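Local coordinates for flagellar hook-associated protein 2 (Bdellovibrio bacteriovorus, PDB 6KTY) that caps the tip of the flagellar filament, where it probably helps flagellin subunits polymerise and keeps them from leaking away, at the interface of chains A and B. Sequence-based numbering; all coordinates share one arbitrary frame. Chains: chain A/B, Flagellar hook-associated protein 2.

The interface of chains A and B. Residues chain A 32-34, 157-158, 160; chain B 43, 45, 99, 116, 118.
B:Lys43 meets A:Asp158 through two torsions: the lysine chain bends at its last torsion, about CD-CE (chi4 105°), which swings NZ towards chain A, while the aspartate holds CG anti to its own carbonyl carbon (chi1 -69°) and presents OD1 to the ammonium. The resulting salt bridge, also a hydrogen bond, spans 2.9 Å from B:Lys43 NZ to A:Asp158 OD1. The nitrogen lies 39° out of the carboxylate plane, so the acid is met from above. The same ammonium donates to a backbone carbonyl, with B:Lys43 NZ 2.9 Å from A:Asp32 O and again well above the carbonyl plane. One lysine thus ties the start of strand 32-39 to the turn between strands 153-157 and 160-164. The carboxylate of A:Asp32, near but not in contact with the ammonium, may add some electrostatic attraction. A:Asp158 is gripped at its backbone too: water 1 links its carbonyl to that of B:Lys43, at 2.7 Å from A:Asp158 O and 2.7 Å from B:Lys43 O.

Apolar contacts flank this polar centre. On one side the ring of A:Phe160 brings CE2 to 3.5 Å from B:Ala45 CB, with the alanine carbonyl carbon at the ring edge, in plane. B:Leu116 divides its branches: CD1 lies 3.6 Å from A:Phe160 CD2, and CD2 meets A:Val157 CG2 tip to tip at 3.9 Å. On the other side the B:Lys99 chain crosses the side chain of A:Tyr33 at about a right angle, its methylene CE 3.5 Å from A:Tyr33 CE1.

The patch buries 340 Å² of protein surface, and A:Asp158 and B:Lys43 contribute much of it. The chain is an internal fragment of FliD, lacking both ends of the full-length protein. Because FliD forms a homopentamer whereas the deposited assembly holds four copies, the contact may not be that of the native cap; in this assembly the lysine-aspartate bridge and its apolar flanks hold strand ends of chain A against chain B.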
loop_
_atom_site.group_PDB
_atom_site.type_symbol
_atom_site.label_atom_id
_atom_site.label_comp_id
_atom_site.label_asym_id
_atom_site.label_seq_id
_atom_site.Cartn_x
_atom_site.Cartn_y
_atom_site.Cartn_z
ATOM N N ASP A 32 20.315 11.832 -3.686
ATOM C CA ASP A 32 18.936 11.698 -3.230
ATOM C C ASP A 32 18.199 11.259 -4.473
ATOM O O ASP A 32 18.143 12.004 -5.464
ATOM C CB ASP A 32 18.415 13.072 -2.741
ATOM C CG ASP A 32 16.915 13.072 -2.332
ATOM O OD1 ASP A 32 16.254 12.002 -2.179
ATOM O OD2 ASP A 32 16.393 14.200 -2.141
ATOM N N TYR A 33 17.656 10.045 -4.437
ATOM C CA TYR A 33 17.068 9.441 -5.623
ATOM C C TYR A 33 15.600 9.091 -5.352
ATOM O O TYR A 33 15.278 8.517 -4.326
ATOM C CB TYR A 33 17.888 8.208 -6.021
ATOM C CG TYR A 33 19.306 8.557 -6.476
ATOM C CD1 TYR A 33 19.525 9.055 -7.747
ATOM C CD2 TYR A 33 20.418 8.392 -5.634
ATOM C CE1 TYR A 33 20.800 9.392 -8.185
ATOM C CE2 TYR A 33 21.721 8.738 -6.071
ATOM C CZ TYR A 33 21.888 9.231 -7.357
ATOM O OH TYR A 33 23.117 9.564 -7.875
ATOM N N ALA A 34 14.714 9.507 -6.248
ATOM C CA ALA A 34 13.278 9.304 -6.057
ATOM C C ALA A 34 12.803 8.320 -7.112
ATOM O O ALA A 34 12.811 8.650 -8.308
ATOM C CB ALA A 34 12.550 10.601 -6.194
ATOM N N VAL A 157 11.496 8.089 -12.351
ATOM C CA VAL A 157 12.713 8.605 -11.762
ATOM C C VAL A 157 12.546 10.125 -11.709
ATOM O O VAL A 157 12.253 10.770 -12.721
ATOM C CB VAL A 157 13.966 8.136 -12.522
ATOM C CG1 VAL A 157 13.917 8.543 -13.991
ATOM C CG2 VAL A 157 15.230 8.632 -11.823
ATOM N N ASP A 158 12.667 10.668 -10.499
ATOM C CA ASP A 158 12.331 12.071 -10.211
ATOM C C ASP A 158 11.013 12.508 -10.893
ATOM O O ASP A 158 10.912 13.609 -11.431
ATOM C CB ASP A 158 13.486 12.975 -10.632
ATOM C CG ASP A 158 14.741 12.799 -9.748
ATOM O OD1 ASP A 158 14.644 12.294 -8.594
ATOM O OD2 ASP A 158 15.826 13.190 -10.216
ATOM N N PHE A 160 9.542 11.188 -13.631
ATOM C CA PHE A 160 9.409 10.880 -15.048
ATOM C C PHE A 160 9.280 9.388 -15.256
ATOM O O PHE A 160 10.164 8.624 -14.838
ATOM C CB PHE A 160 10.615 11.352 -15.843
ATOM C CG PHE A 160 10.835 12.814 -15.789
ATOM C CD1 PHE A 160 10.065 13.679 -16.563
ATOM C CD2 PHE A 160 11.806 13.337 -14.982
ATOM C CE1 PHE A 160 10.260 15.030 -16.518
ATOM C CE2 PHE A 160 12.023 14.720 -14.959
ATOM C CZ PHE A 160 11.246 15.556 -15.739
ATOM N N LYS B 43 12.062 17.480 -6.478
ATOM C CA LYS B 43 13.083 18.281 -7.143
ATOM C C LYS B 43 12.563 18.792 -8.473
ATOM O O LYS B 43 11.854 18.070 -9.157
ATOM C CB LYS B 43 14.325 17.437 -7.437
ATOM C CG LYS B 43 15.024 16.879 -6.237
ATOM C CD LYS B 43 16.092 15.872 -6.708
ATOM C CE LYS B 43 16.328 14.755 -5.693
ATOM N NZ LYS B 43 15.685 13.454 -6.148
ATOM N N ALA B 45 13.002 19.252 -12.363
ATOM C CA ALA B 45 13.746 18.386 -13.281
ATOM C C ALA B 45 13.266 18.460 -14.695
ATOM O O ALA B 45 12.137 18.909 -14.956
ATOM C CB ALA B 45 13.727 16.898 -12.769
ATOM N N LYS B 99 22.178 18.227 -11.276
ATOM C CA LYS B 99 22.800 16.895 -11.396
ATOM C C LYS B 99 22.209 16.268 -12.651
ATOM O O LYS B 99 20.994 16.267 -12.823
ATOM C CB LYS B 99 22.504 16.042 -10.156
ATOM C CG LYS B 99 22.756 14.518 -10.295
ATOM C CD LYS B 99 22.067 13.744 -9.135
ATOM C CE LYS B 99 21.299 12.522 -9.610
ATOM N NZ LYS B 99 20.229 12.847 -10.630
ATOM N N LEU B 116 18.591 13.318 -18.243
ATOM C CA LEU B 116 17.762 13.766 -17.125
ATOM C C LEU B 116 18.553 14.798 -16.335
ATOM O O LEU B 116 19.672 14.511 -15.874
ATOM C CB LEU B 116 17.409 12.573 -16.221
ATOM C CG LEU B 116 16.807 12.872 -14.819
ATOM C CD1 LEU B 116 15.411 13.468 -14.979
ATOM C CD2 LEU B 116 16.724 11.597 -13.942
ATOM N N SER B 118 18.265 17.324 -12.967
ATOM C CA SER B 118 17.436 17.623 -11.804
ATOM C C SER B 118 18.133 18.599 -10.856
ATOM O O SER B 118 19.359 18.589 -10.746
ATOM C CB SER B 118 17.064 16.325 -11.130
ATOM O OG SER B 118 18.209 15.812 -10.459
HETATM O O HOH W 1 10.576 15.825 -9.877
#